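Local coordinates for protein T cell receptor gamma chain (Monodelphis domestica, PDB 7L15) that forms the gamma chain of the marsupial gamma mu T cell receptor, pairing with a mu chain and probably contributing to antigen recognition, at residues B[123-128]-B[203-208]; B[9-14]-B[154-159]; B[34-39]-B[98-103]; B[16-21]-B[84-89]. All coordinates share one frame; numbering follows the deposited sequence.

Contact 1: residues B[123-128]-B[203-208]; sequences KPPKPI and YFYQHE
Different first torsions turn two rings of the 203-208 segment toward the prolines of 123-128: Tyr205 CG sits in the crowded position between backbone N and carbonyl carbon (chi1 63°), whereas His207 CG is anti to its backbone N (chi1 -170°). Pro125 reaches both. Its CD lies over one face of the His207 imidazole, 4.0 Å from the ring centroid, in a CH-pi contact, while Pro125 CG comes obliquely to Tyr205 CE2 at 3.8 Å. Pro127 crosses the far end of the phenol at about a right angle, with Pro127 CD 3.9 Å from Tyr205 OH. No hydrogen bond joins the segments, but the imidazole is held at both nitrogens, His207 ND1 by the backbone N of Asp209 and NE2 by Pro154 O. The contact joins the two sheets of the C1-set beta-sandwich: strand 126-130, paired with strand 142-152, faces strand 201-206, which lies between strands 158-163 and 215-219 in the other sheet.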
loop_
_atom_site.group_PDB
_atom_site.type_symbol
_atom_site.label_atom_id
_atom_site.label_comp_id
_atom_site.label_asym_id
_atom_site.label_seq_id
_atom_site.Cartn_x
_atom_site.Cartn_y
_atom_site.Cartn_z
ATOM N N LYS B 123 1.793 18.343 -9.702
ATOM C CA LYS B 123 3.190 18.413 -10.112
ATOM C C LYS B 123 3.677 16.980 -10.268
ATOM O O LYS B 123 3.493 16.159 -9.344
ATOM C CB LYS B 123 4.072 19.167 -9.110
ATOM C CG LYS B 123 3.554 20.536 -8.728
ATOM C CD LYS B 123 4.662 21.438 -8.202
ATOM C CE LYS B 123 5.298 20.888 -6.953
ATOM N NZ LYS B 123 5.942 21.991 -6.211
ATOM N N PRO B 124 4.314 16.651 -11.387
ATOM C CA PRO B 124 4.718 15.263 -11.632
ATOM C C PRO B 124 6.031 14.947 -10.940
ATOM O O PRO B 124 6.862 15.841 -10.725
ATOM C CB PRO B 124 4.868 15.210 -13.159
ATOM C CG PRO B 124 5.330 16.592 -13.512
ATOM C CD PRO B 124 4.701 17.547 -12.495
ATOM N N PRO B 125 6.263 13.685 -10.590
ATOM C CA PRO B 125 7.567 13.309 -10.036
ATOM C C PRO B 125 8.703 13.670 -10.986
ATOM O O PRO B 125 8.590 13.528 -12.207
ATOM C CB PRO B 125 7.448 11.789 -9.853
ATOM C CG PRO B 125 5.963 11.516 -9.834
ATOM C CD PRO B 125 5.369 12.525 -10.750
ATOM N N LYS B 126 9.810 14.149 -10.407
ATOM C CA LYS B 126 11.077 14.293 -11.115
ATOM C C LYS B 126 12.013 13.156 -10.687
ATOM O O LYS B 126 12.550 13.184 -9.565
ATOM C CB LYS B 126 11.707 15.657 -10.822
ATOM N N PRO B 127 12.223 12.134 -11.514
ATOM C CA PRO B 127 13.025 10.986 -11.082
ATOM C C PRO B 127 14.522 11.252 -11.157
ATOM O O PRO B 127 15.011 11.958 -12.039
ATOM C CB PRO B 127 12.612 9.884 -12.063
ATOM C CG PRO B 127 12.142 10.585 -13.247
ATOM C CD PRO B 127 11.598 11.914 -12.826
ATOM N N ILE B 128 15.241 10.690 -10.185
ATOM C CA ILE B 128 16.699 10.721 -10.133
ATOM C C ILE B 128 17.180 9.312 -9.819
ATOM O O ILE B 128 16.791 8.737 -8.797
ATOM C CB ILE B 128 17.234 11.713 -9.084
ATOM C CG1 ILE B 128 16.774 13.133 -9.391
ATOM C CG2 ILE B 128 18.761 11.674 -9.052
ATOM C CD1 ILE B 128 17.332 14.158 -8.421
ATOM N N TYR B 203 11.836 0.105 -14.591
ATOM C CA TYR B 203 11.307 0.836 -13.452
ATOM C C TYR B 203 10.071 1.608 -13.898
ATOM O O TYR B 203 10.106 2.302 -14.924
ATOM C CB TYR B 203 12.368 1.786 -12.886
ATOM C CG TYR B 203 11.842 2.758 -11.842
ATOM C CD1 TYR B 203 11.751 2.388 -10.506
ATOM C CD2 TYR B 203 11.429 4.041 -12.204
ATOM C CE1 TYR B 203 11.269 3.278 -9.547
ATOM C CE2 TYR B 203 10.932 4.939 -11.259
ATOM C CZ TYR B 203 10.862 4.557 -9.936
ATOM O OH TYR B 203 10.383 5.453 -9.007
ATOM N N PHE B 204 8.988 1.493 -13.129
ATOM C CA PHE B 204 7.711 2.125 -13.451
ATOM C C PHE B 204 7.245 3.034 -12.324
ATOM O O PHE B 204 7.427 2.718 -11.147
ATOM C CB PHE B 204 6.602 1.102 -13.648
ATOM C CG PHE B 204 6.869 0.098 -14.702
ATOM C CD1 PHE B 204 7.444 -1.114 -14.387
ATOM C CD2 PHE B 204 6.496 0.342 -16.012
ATOM C CE1 PHE B 204 7.665 -2.065 -15.375
ATOM C CE2 PHE B 204 6.714 -0.607 -16.999
ATOM C CZ PHE B 204 7.298 -1.806 -16.678
ATOM N N TYR B 205 6.555 4.118 -12.679
ATOM C CA TYR B 205 5.793 4.841 -11.671
ATOM C C TYR B 205 4.510 5.415 -12.263
ATOM O O TYR B 205 4.427 5.707 -13.458
ATOM C CB TYR B 205 6.627 5.954 -10.989
ATOM C CG TYR B 205 7.106 7.079 -11.877
ATOM C CD1 TYR B 205 8.294 6.972 -12.587
ATOM C CD2 TYR B 205 6.381 8.266 -11.980
ATOM C CE1 TYR B 205 8.739 8.021 -13.387
ATOM C CE2 TYR B 205 6.813 9.307 -12.760
ATOM C CZ TYR B 205 7.983 9.184 -13.471
ATOM O OH TYR B 205 8.382 10.245 -14.252
ATOM N N GLN B 206 3.504 5.557 -11.403
ATOM C CA GLN B 206 2.232 6.175 -11.736
ATOM C C GLN B 206 1.978 7.350 -10.803
ATOM O O GLN B 206 2.351 7.330 -9.625
ATOM C CB GLN B 206 1.054 5.189 -11.619
ATOM C CG GLN B 206 1.084 4.047 -12.612
ATOM C CD GLN B 206 0.101 2.954 -12.240
ATOM O OE1 GLN B 206 -1.036 3.234 -11.887
ATOM N NE2 GLN B 206 0.546 1.705 -12.296
ATOM N N HIS B 207 1.315 8.366 -11.339
ATOM C CA HIS B 207 1.028 9.562 -10.572
ATOM C C HIS B 207 -0.102 10.297 -11.260
ATOM O O HIS B 207 -0.254 10.211 -12.485
ATOM C CB HIS B 207 2.250 10.469 -10.450
ATOM C CG HIS B 207 2.052 11.581 -9.480
ATOM N ND1 HIS B 207 1.507 12.792 -9.841
ATOM C CD2 HIS B 207 2.263 11.642 -8.145
ATOM C CE1 HIS B 207 1.428 13.570 -8.776
ATOM N NE2 HIS B 207 1.886 12.897 -7.734
ATOM N N GLU B 208 -0.886 11.031 -10.461
ATOM C CA GLU B 208 -2.078 11.671 -11.002
ATOM C C GLU B 208 -1.723 12.702 -12.072
ATOM O O GLU B 208 -2.496 12.911 -13.011
ATOM C CB GLU B 208 -2.898 12.308 -9.871
ATOM C CG GLU B 208 -4.197 12.964 -10.330
ATOM C CD GLU B 208 -4.900 13.771 -9.229
ATOM O OE1 GLU B 208 -4.604 13.562 -8.030
ATOM O OE2 GLU B 208 -5.757 14.619 -9.565
#

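Contact 2: residues B[9-14]-B[154-159]; sequences RPISIT and PNVVKT
Ile11 crosses from the V-set side of this contact to the backbone of 154-159. Its CB is directed at that segment, and chi1 of 64° sets CG1 in the crowded position between backbone N and carbonyl carbon. CG1 then passes Val156 CG1 at 4.0 Å, and the extended chi2 carries CD1 onward to Val156 CG1 at 3.7 Å and to the backbone at Val157 CA, 3.6 Å away. The isoleucine and valine side chains lie alongside and point opposite ways, the isoleucine tip ending against the Val157-Lys158 main chain. This is part of the interface between the two immunoglobulin domains: residues 9-14 lead into an edge strand of the V-set domain, and 154-159 lead from a cis-proline turn into an edge strand of the C1-set domain. The segments run antiparallel, yet no direct hydrogen bond links them. A water bridges them instead, donating to Ser12 OG at 2.9 Å and to Val156 O at 2.6 Å. Ser12 OG is also hydrogen-bonded to Glu208 OE1, and the other carboxylate oxygen of Glu208 takes the backbone N of Thr14. Farther along the strand, Pro154 CG touches two hydroxyl oxygens, Ser12 OG and Thr14 OG1, each 3.6 Å away. At the other end Lys158 NZ makes a salt bridge to Glu109, again across the domain boundary.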
loop_
_atom_site.group_PDB
_atom_site.type_symbol
_atom_site.label_atom_id
_atom_site.label_comp_id
_atom_site.label_asym_id
_atom_site.label_seq_id
_atom_site.Cartn_x
_atom_site.Cartn_y
_atom_site.Cartn_z
ATOM N N ARG B 9 -7.691 3.393 -12.125
ATOM C CA ARG B 9 -6.721 4.399 -12.533
ATOM C C ARG B 9 -7.504 5.653 -12.877
ATOM O O ARG B 9 -8.647 5.553 -13.339
ATOM C CB ARG B 9 -5.877 3.948 -13.746
ATOM C CG ARG B 9 -4.911 2.783 -13.477
ATOM C CD ARG B 9 -4.008 2.485 -14.670
ATOM N NE ARG B 9 -3.275 1.230 -14.500
ATOM C CZ ARG B 9 -2.297 0.815 -15.302
ATOM N NH1 ARG B 9 -1.918 1.557 -16.334
ATOM N NH2 ARG B 9 -1.698 -0.341 -15.074
ATOM N N PRO B 10 -6.937 6.848 -12.649
ATOM C CA PRO B 10 -5.636 7.113 -12.021
ATOM C C PRO B 10 -5.622 6.761 -10.532
ATOM O O PRO B 10 -6.675 6.464 -9.972
ATOM C CB PRO B 10 -5.437 8.618 -12.244
ATOM C CG PRO B 10 -6.805 9.158 -12.516
ATOM C CD PRO B 10 -7.531 8.068 -13.223
ATOM N N ILE B 11 -4.439 6.760 -9.911
ATOM C CA ILE B 11 -4.344 6.331 -8.520
ATOM C C ILE B 11 -4.912 7.371 -7.566
ATOM O O ILE B 11 -5.230 7.049 -6.420
ATOM C CB ILE B 11 -2.886 5.999 -8.169
ATOM C CG1 ILE B 11 -2.025 7.249 -8.265
ATOM C CG2 ILE B 11 -2.350 4.987 -9.141
ATOM C CD1 ILE B 11 -0.600 7.020 -7.814
ATOM N N SER B 12 -5.063 8.619 -8.004
ATOM C CA SER B 12 -5.662 9.635 -7.155
ATOM C C SER B 12 -6.391 10.647 -8.023
ATOM O O SER B 12 -6.134 10.771 -9.226
ATOM C CB SER B 12 -4.614 10.328 -6.279
ATOM O OG SER B 12 -3.686 11.040 -7.084
ATOM N N ILE B 13 -7.323 11.359 -7.392
ATOM C CA ILE B 13 -8.053 12.470 -7.991
ATOM C C ILE B 13 -8.088 13.589 -6.956
ATOM O O ILE B 13 -8.576 13.384 -5.837
ATOM C CB ILE B 13 -9.484 12.062 -8.402
ATOM C CG1 ILE B 13 -9.455 10.854 -9.337
ATOM C CG2 ILE B 13 -10.223 13.221 -9.070
ATOM C CD1 ILE B 13 -10.829 10.392 -9.793
ATOM N N THR B 14 -7.554 14.755 -7.311
ATOM C CA THR B 14 -7.526 15.906 -6.421
ATOM C C THR B 14 -8.521 16.946 -6.910
ATOM O O THR B 14 -8.601 17.233 -8.108
ATOM C CB THR B 14 -6.125 16.529 -6.335
ATOM O OG1 THR B 14 -5.181 15.532 -5.946
ATOM C CG2 THR B 14 -6.095 17.636 -5.291
ATOM N N PRO B 154 -0.236 15.433 -5.930
ATOM C CA PRO B 154 -0.384 15.136 -4.496
ATOM C C PRO B 154 0.601 14.086 -3.959
ATOM O O PRO B 154 1.406 13.572 -4.732
ATOM C CB PRO B 154 -1.820 14.615 -4.409
ATOM C CG PRO B 154 -2.000 13.894 -5.712
ATOM C CD PRO B 154 -1.225 14.696 -6.745
ATOM N N ASN B 155 0.518 13.785 -2.655
ATOM C CA ASN B 155 1.397 12.826 -1.976
ATOM C C ASN B 155 0.992 11.369 -2.199
ATOM O O ASN B 155 0.971 10.580 -1.257
ATOM C CB ASN B 155 1.439 13.149 -0.483
ATOM C CG ASN B 155 0.073 13.029 0.189
ATOM O OD1 ASN B 155 -0.963 13.126 -0.457
ATOM N ND2 ASN B 155 0.075 12.820 1.512
ATOM N N VAL B 156 0.646 11.003 -3.427
ATOM C CA VAL B 156 0.242 9.647 -3.772
ATOM C C VAL B 156 1.052 9.237 -4.991
ATOM O O VAL B 156 1.100 9.972 -5.983
ATOM C CB VAL B 156 -1.271 9.554 -4.070
ATOM C CG1 VAL B 156 -1.654 8.132 -4.398
ATOM C CG2 VAL B 156 -2.100 10.064 -2.903
ATOM N N VAL B 157 1.677 8.063 -4.930
ATOM C CA VAL B 157 2.507 7.597 -6.030
ATOM C C VAL B 157 2.657 6.093 -5.882
ATOM O O VAL B 157 2.563 5.550 -4.778
ATOM C CB VAL B 157 3.875 8.330 -6.046
ATOM C CG1 VAL B 157 4.737 7.862 -4.877
ATOM C CG2 VAL B 157 4.608 8.144 -7.390
ATOM N N LYS B 158 2.860 5.418 -7.007
ATOM C CA LYS B 158 3.016 3.973 -7.066
ATOM C C LYS B 158 4.227 3.678 -7.940
ATOM O O LYS B 158 4.340 4.220 -9.043
ATOM C CB LYS B 158 1.749 3.323 -7.633
ATOM C CG LYS B 158 1.825 1.818 -7.855
ATOM C CD LYS B 158 0.469 1.255 -8.307
ATOM C CE LYS B 158 0.501 -0.265 -8.514
ATOM N NZ LYS B 158 -0.770 -0.759 -9.135
ATOM N N THR B 159 5.153 2.869 -7.428
ATOM C CA THR B 159 6.397 2.565 -8.121
ATOM C C THR B 159 6.655 1.068 -8.029
ATOM O O THR B 159 6.290 0.429 -7.041
ATOM C CB THR B 159 7.600 3.321 -7.534
ATOM O OG1 THR B 159 7.880 2.822 -6.223
ATOM C CG2 THR B 159 7.327 4.807 -7.438
HETATM O O HOH W 1 -0.837 10.835 -7.441
#

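Contact 3: residues B[34-39]-B[98-103]; sequences YVHWYR and ASWDGR
Strands 34-39 and 98-101 run antiparallel with a strong twist, 131° between their directions, and meet at the hydrogen-bonded pair His36 and Ala98. The bond from His36 N to Ala98 O is nearly straight, at 173° and 2.9 Å. That from Ala98 N to His36 O is shorter, 2.6 Å, but clearly bent; both donors lie in the carbonyl planes. His36 CG is anti to the carbonyl carbon (chi1 -52°), which sets the edge of the imidazole beside Ala98 O, with CD2 3.6 Å from that oxygen. The far side of the ring runs obliquely into the indole of Trp100: His36 NE2 is 3.4 Å from Trp100 CD1 and the planes are almost perpendicular. Both rings have polar partners outside the pair, since His36 ND1 bonds to Arg48 NH1 and Trp100 NE1 to Asp116 O of the mu chain. Ala98 CB rests against the phenol of Tyr38, 4.0 Å from its CD1. The contact belongs to the large V-set sheet, where strand 34-40 lies between strands 47-53 and 93-101, and 93-101 is flanked on its other side by 104-116. The face bearing His36, Ala98 and Tyr38 is turned to the mu chain, whose Asp114 and Phe120 pack on His36 and Tyr38 respectively.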
loop_
_atom_site.group_PDB
_atom_site.type_symbol
_atom_site.label_atom_id
_atom_site.label_comp_id
_atom_site.label_asym_id
_atom_site.label_seq_id
_atom_site.Cartn_x
_atom_site.Cartn_y
_atom_site.Cartn_z
ATOM N N TYR B 34 -22.750 -7.558 -10.824
ATOM C CA TYR B 34 -22.784 -6.391 -9.952
ATOM C C TYR B 34 -21.375 -5.884 -9.674
ATOM O O TYR B 34 -20.459 -6.671 -9.397
ATOM C CB TYR B 34 -23.527 -6.714 -8.653
ATOM C CG TYR B 34 -24.949 -7.101 -8.945
ATOM C CD1 TYR B 34 -25.943 -6.139 -9.043
ATOM C CD2 TYR B 34 -25.286 -8.421 -9.205
ATOM C CE1 TYR B 34 -27.250 -6.488 -9.351
ATOM C CE2 TYR B 34 -26.589 -8.784 -9.519
ATOM C CZ TYR B 34 -27.565 -7.814 -9.586
ATOM O OH TYR B 34 -28.855 -8.168 -9.888
ATOM N N VAL B 35 -21.208 -4.571 -9.793
ATOM C CA VAL B 35 -19.986 -3.875 -9.422
ATOM C C VAL B 35 -20.295 -3.061 -8.177
ATOM O O VAL B 35 -21.245 -2.265 -8.174
ATOM C CB VAL B 35 -19.485 -2.982 -10.565
ATOM C CG1 VAL B 35 -18.213 -2.258 -10.153
ATOM C CG2 VAL B 35 -19.246 -3.822 -11.816
ATOM N N HIS B 36 -19.510 -3.271 -7.118
ATOM C CA HIS B 36 -19.728 -2.645 -5.818
ATOM C C HIS B 36 -18.679 -1.571 -5.578
ATOM O O HIS B 36 -17.524 -1.737 -5.962
ATOM C CB HIS B 36 -19.662 -3.680 -4.692
ATOM C CG HIS B 36 -20.545 -4.867 -4.909
ATOM N ND1 HIS B 36 -21.717 -5.059 -4.206
ATOM C CD2 HIS B 36 -20.429 -5.927 -5.746
ATOM C CE1 HIS B 36 -22.284 -6.186 -4.599
ATOM N NE2 HIS B 36 -21.522 -6.734 -5.532
ATOM N N TRP B 37 -19.081 -0.475 -4.933
ATOM C CA TRP B 37 -18.193 0.655 -4.657
ATOM C C TRP B 37 -18.138 0.889 -3.158
ATOM O O TRP B 37 -19.138 1.289 -2.557
ATOM C CB TRP B 37 -18.648 1.923 -5.377
ATOM C CG TRP B 37 -18.260 1.935 -6.826
ATOM C CD1 TRP B 37 -19.041 1.590 -7.883
ATOM C CD2 TRP B 37 -16.984 2.288 -7.369
ATOM N NE1 TRP B 37 -18.335 1.718 -9.058
ATOM C CE2 TRP B 37 -17.070 2.147 -8.766
ATOM C CE3 TRP B 37 -15.789 2.730 -6.813
ATOM C CZ2 TRP B 37 -16.002 2.419 -9.612
ATOM C CZ3 TRP B 37 -14.718 2.991 -7.661
ATOM C CH2 TRP B 37 -14.836 2.839 -9.041
ATOM N N TYR B 38 -16.968 0.644 -2.565
ATOM C CA TYR B 38 -16.719 0.826 -1.144
ATOM C C TYR B 38 -15.843 2.055 -0.933
ATOM O O TYR B 38 -15.081 2.457 -1.818
ATOM C CB TYR B 38 -16.015 -0.409 -0.534
ATOM C CG TYR B 38 -16.922 -1.634 -0.368
ATOM C CD1 TYR B 38 -17.232 -2.449 -1.444
ATOM C CD2 TYR B 38 -17.433 -1.973 0.873
ATOM C CE1 TYR B 38 -18.050 -3.564 -1.296
ATOM C CE2 TYR B 38 -18.242 -3.082 1.036
ATOM C CZ TYR B 38 -18.554 -3.869 -0.047
ATOM O OH TYR B 38 -19.360 -4.973 0.129
ATOM N N ARG B 39 -15.966 2.658 0.243
ATOM C CA ARG B 39 -15.153 3.798 0.620
ATOM C C ARG B 39 -14.474 3.514 1.945
ATOM O O ARG B 39 -15.085 2.972 2.869
ATOM C CB ARG B 39 -15.967 5.087 0.738
ATOM C CG ARG B 39 -15.134 6.268 1.255
ATOM C CD ARG B 39 -15.890 7.584 1.165
ATOM N NE ARG B 39 -17.090 7.556 1.989
ATOM C CZ ARG B 39 -18.019 8.501 1.992
ATOM N NH1 ARG B 39 -17.897 9.570 1.211
ATOM N NH2 ARG B 39 -19.058 8.376 2.798
ATOM N N ALA B 98 -15.445 -3.349 -6.222
ATOM C CA ALA B 98 -15.350 -4.724 -5.767
ATOM C C ALA B 98 -16.310 -5.586 -6.567
ATOM O O ALA B 98 -17.261 -5.086 -7.178
ATOM C CB ALA B 98 -15.654 -4.839 -4.276
ATOM N N SER B 99 -16.059 -6.897 -6.540
ATOM C CA SER B 99 -16.970 -7.845 -7.168
ATOM C C SER B 99 -16.997 -9.154 -6.391
ATOM O O SER B 99 -15.952 -9.665 -5.977
ATOM C CB SER B 99 -16.578 -8.128 -8.623
ATOM O OG SER B 99 -17.584 -8.900 -9.246
ATOM N N TRP B 100 -18.199 -9.695 -6.213
ATOM C CA TRP B 100 -18.350 -11.042 -5.682
ATOM C C TRP B 100 -17.787 -12.059 -6.662
ATOM O O TRP B 100 -17.991 -11.952 -7.874
ATOM C CB TRP B 100 -19.823 -11.355 -5.422
ATOM C CG TRP B 100 -20.371 -10.752 -4.168
ATOM C CD1 TRP B 100 -21.337 -9.797 -4.076
ATOM C CD2 TRP B 100 -19.984 -11.065 -2.818
ATOM N NE1 TRP B 100 -21.577 -9.492 -2.753
ATOM C CE2 TRP B 100 -20.761 -10.260 -1.964
ATOM C CE3 TRP B 100 -19.054 -11.946 -2.254
ATOM C CZ2 TRP B 100 -20.639 -10.305 -0.578
ATOM C CZ3 TRP B 100 -18.936 -11.994 -0.876
ATOM C CH2 TRP B 100 -19.727 -11.177 -0.053
ATOM N N ASP B 101 -17.063 -13.059 -6.121
ATOM C CA ASP B 101 -16.606 -14.242 -6.870
ATOM C C ASP B 101 -16.841 -15.458 -5.965
ATOM O O ASP B 101 -15.924 -15.973 -5.315
ATOM C CB ASP B 101 -15.140 -14.120 -7.298
ATOM C CG ASP B 101 -14.681 -15.278 -8.179
ATOM O OD1 ASP B 101 -15.459 -16.238 -8.371
ATOM O OD2 ASP B 101 -13.539 -15.225 -8.688
ATOM N N GLY B 102 -18.087 -15.924 -5.933
ATOM C CA GLY B 102 -18.465 -16.975 -5.013
ATOM C C GLY B 102 -18.669 -16.419 -3.621
ATOM O O GLY B 102 -19.261 -15.346 -3.459
ATOM N N ARG B 103 -18.187 -17.127 -2.607
ATOM C CA ARG B 103 -18.258 -16.613 -1.253
ATOM C C ARG B 103 -17.167 -15.590 -0.965
ATOM O O ARG B 103 -17.049 -15.147 0.178
ATOM C CB ARG B 103 -18.192 -17.770 -0.245
ATOM C CG ARG B 103 -17.090 -18.792 -0.519
ATOM C CD ARG B 103 -15.876 -18.614 0.398
ATOM N NE ARG B 103 -16.134 -19.031 1.781
ATOM C CZ ARG B 103 -16.403 -18.196 2.781
ATOM N NH1 ARG B 103 -16.623 -18.675 4.000
ATOM N NH2 ARG B 103 -16.455 -16.886 2.567
#

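Contact 4: residues B[16-21]-B[84-89]; sequences NAKQSA and VSDLQV
Two loops at one end of the V-set beta-sandwich are joined here, a type II turn from Asn16 to Gln19 and the bend that follows strand 79-84. Lys18 occupies the positive-phi corner of the turn and gives its backbone N to Leu87 O, a 2.7 Å bond on a carbonyl lone pair. In return Leu87 N reaches Gln19 O in an almost straight bond of 2.8 Å. Farther on, Ala21 and Val84 form an antiparallel hydrogen-bonded pair, strong from Val84 N to Ala21 O at 2.9 Å but weak in the reverse direction. Leu87 CG stands anti to the carbonyl carbon (chi1 -70°), so CD1 passes along the Ser20 main chain, 3.5 Å from Ser20 C, and touches Ala21 CB at 3.8 Å; Leu113 of strand 104-116 also packs on both side chains. Within each loop, side chains add further bonds: Gln88 NE2 bonds to both Asp86 O and Asp86 OD2, while Gln19 OE1 receives Asn16 N from above its carbonyl plane. Lys18 NZ and Asp86 OD1 remain 6.0 Å apart, so any electrostatic attraction between them is probably modest and the cross-loop grip is mainly backbone hydrogen bonding over one apolar side chain.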
loop_
_atom_site.group_PDB
_atom_site.type_symbol
_atom_site.label_atom_id
_atom_site.label_comp_id
_atom_site.label_asym_id
_atom_site.label_seq_id
_atom_site.Cartn_x
_atom_site.Cartn_y
_atom_site.Cartn_z
ATOM N N ASN B 16 -11.062 20.624 -5.652
ATOM C CA ASN B 16 -11.562 21.600 -4.696
ATOM C C ASN B 16 -13.036 21.328 -4.430
ATOM O O ASN B 16 -13.674 20.529 -5.118
ATOM C CB ASN B 16 -11.346 23.030 -5.210
ATOM C CG ASN B 16 -9.874 23.412 -5.259
ATOM O OD1 ASN B 16 -9.321 23.685 -6.331
ATOM N ND2 ASN B 16 -9.231 23.432 -4.090
ATOM N N ALA B 17 -13.575 21.998 -3.409
ATOM C CA ALA B 17 -14.967 21.776 -3.032
ATOM C C ALA B 17 -15.902 22.156 -4.175
ATOM O O ALA B 17 -15.569 22.964 -5.044
ATOM C CB ALA B 17 -15.329 22.577 -1.786
ATOM N N LYS B 18 -17.083 21.542 -4.174
ATOM C CA LYS B 18 -18.171 21.790 -5.114
ATOM C C LYS B 18 -17.884 21.224 -6.505
ATOM O O LYS B 18 -18.763 21.289 -7.376
ATOM C CB LYS B 18 -18.528 23.285 -5.223
ATOM C CG LYS B 18 -18.603 23.995 -3.862
ATOM C CD LYS B 18 -19.294 25.365 -3.927
ATOM C CE LYS B 18 -19.154 26.117 -2.600
ATOM N NZ LYS B 18 -20.463 26.487 -1.977
ATOM N N GLN B 19 -16.706 20.647 -6.742
ATOM C CA GLN B 19 -16.408 20.005 -8.016
ATOM C C GLN B 19 -16.928 18.567 -7.984
ATOM O O GLN B 19 -17.675 18.164 -7.088
ATOM C CB GLN B 19 -14.910 20.095 -8.317
ATOM C CG GLN B 19 -14.397 21.532 -8.260
ATOM C CD GLN B 19 -12.914 21.695 -8.584
ATOM O OE1 GLN B 19 -12.113 20.779 -8.415
ATOM N NE2 GLN B 19 -12.547 22.890 -9.061
ATOM N N SER B 20 -16.560 17.777 -8.983
ATOM C CA SER B 20 -17.000 16.394 -9.067
ATOM C C SER B 20 -15.816 15.531 -9.475
ATOM O O SER B 20 -14.744 16.032 -9.821
ATOM C CB SER B 20 -18.141 16.221 -10.065
ATOM O OG SER B 20 -17.627 16.317 -11.383
ATOM N N ALA B 21 -16.015 14.219 -9.445
ATOM C CA ALA B 21 -14.904 13.315 -9.687
ATOM C C ALA B 21 -15.436 12.018 -10.262
ATOM O O ALA B 21 -16.411 11.472 -9.743
ATOM C CB ALA B 21 -14.133 13.049 -8.388
ATOM N N VAL B 84 -18.825 11.166 -8.105
ATOM C CA VAL B 84 -19.103 11.747 -6.803
ATOM C C VAL B 84 -19.271 13.243 -7.023
ATOM O O VAL B 84 -18.320 13.934 -7.412
ATOM C CB VAL B 84 -17.987 11.432 -5.799
ATOM C CG1 VAL B 84 -18.356 11.921 -4.405
ATOM C CG2 VAL B 84 -17.741 9.948 -5.779
ATOM N N SER B 85 -20.485 13.740 -6.815
ATOM C CA SER B 85 -20.802 15.127 -7.123
ATOM C C SER B 85 -20.592 16.016 -5.903
ATOM O O SER B 85 -20.488 15.541 -4.765
ATOM C CB SER B 85 -22.250 15.266 -7.610
ATOM O OG SER B 85 -22.541 14.329 -8.628
ATOM N N ASP B 86 -20.539 17.321 -6.167
ATOM C CA ASP B 86 -20.551 18.376 -5.155
ATOM C C ASP B 86 -19.595 18.038 -4.015
ATOM O O ASP B 86 -19.964 17.970 -2.843
ATOM C CB ASP B 86 -21.972 18.627 -4.635
ATOM C CG ASP B 86 -22.046 19.808 -3.666
ATOM O OD1 ASP B 86 -21.607 20.918 -4.041
ATOM O OD2 ASP B 86 -22.534 19.631 -2.526
ATOM N N LEU B 87 -18.347 17.807 -4.404
ATOM C CA LEU B 87 -17.331 17.333 -3.480
ATOM C C LEU B 87 -17.195 18.259 -2.280
ATOM O O LEU B 87 -17.244 19.486 -2.409
ATOM C CB LEU B 87 -16.000 17.212 -4.218
ATOM C CG LEU B 87 -16.072 16.054 -5.218
ATOM C CD1 LEU B 87 -14.854 16.031 -6.122
ATOM C CD2 LEU B 87 -16.219 14.721 -4.470
ATOM N N GLN B 88 -17.054 17.649 -1.103
ATOM C CA GLN B 88 -16.707 18.321 0.141
ATOM C C GLN B 88 -15.477 17.642 0.725
ATOM O O GLN B 88 -15.163 16.499 0.381
ATOM C CB GLN B 88 -17.857 18.270 1.149
ATOM C CG GLN B 88 -19.209 18.736 0.579
ATOM C CD GLN B 88 -19.198 20.194 0.162
ATOM O OE1 GLN B 88 -18.539 21.031 0.786
ATOM N NE2 GLN B 88 -19.915 20.505 -0.916
ATOM N N VAL B 89 -14.777 18.352 1.618
ATOM C CA VAL B 89 -13.572 17.778 2.212
ATOM C C VAL B 89 -13.900 16.446 2.864
ATOM O O VAL B 89 -13.122 15.492 2.777
ATOM C CB VAL B 89 -12.925 18.763 3.206
ATOM C CG1 VAL B 89 -12.438 20.005 2.480
ATOM C CG2 VAL B 89 -13.931 19.152 4.304
#

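Contacts 3 and 4 lie within the V-set domain, contact 1 within the C1-set domain, and contact 2 spans the two. Contact 3 is about 22 Å, centre to centre, from contact 2, and both reach the same V-set sheet. Contact 4, about 17 Å from contact 2, touches it through Ile13 and Ala21. Contacts 3 and 4 are both nested in the loop that contact 2 closes, and their own segments alternate along the chain. Contact 1 adjoins contact 2, their strands 201-206 and 158-163 being neighbours in one sheet. Packing thus continues from the V-set end loops through the interdomain interface into the C1-set domain, while contact 3 lies about 30 Å from contact 1, at the mu-chain interface.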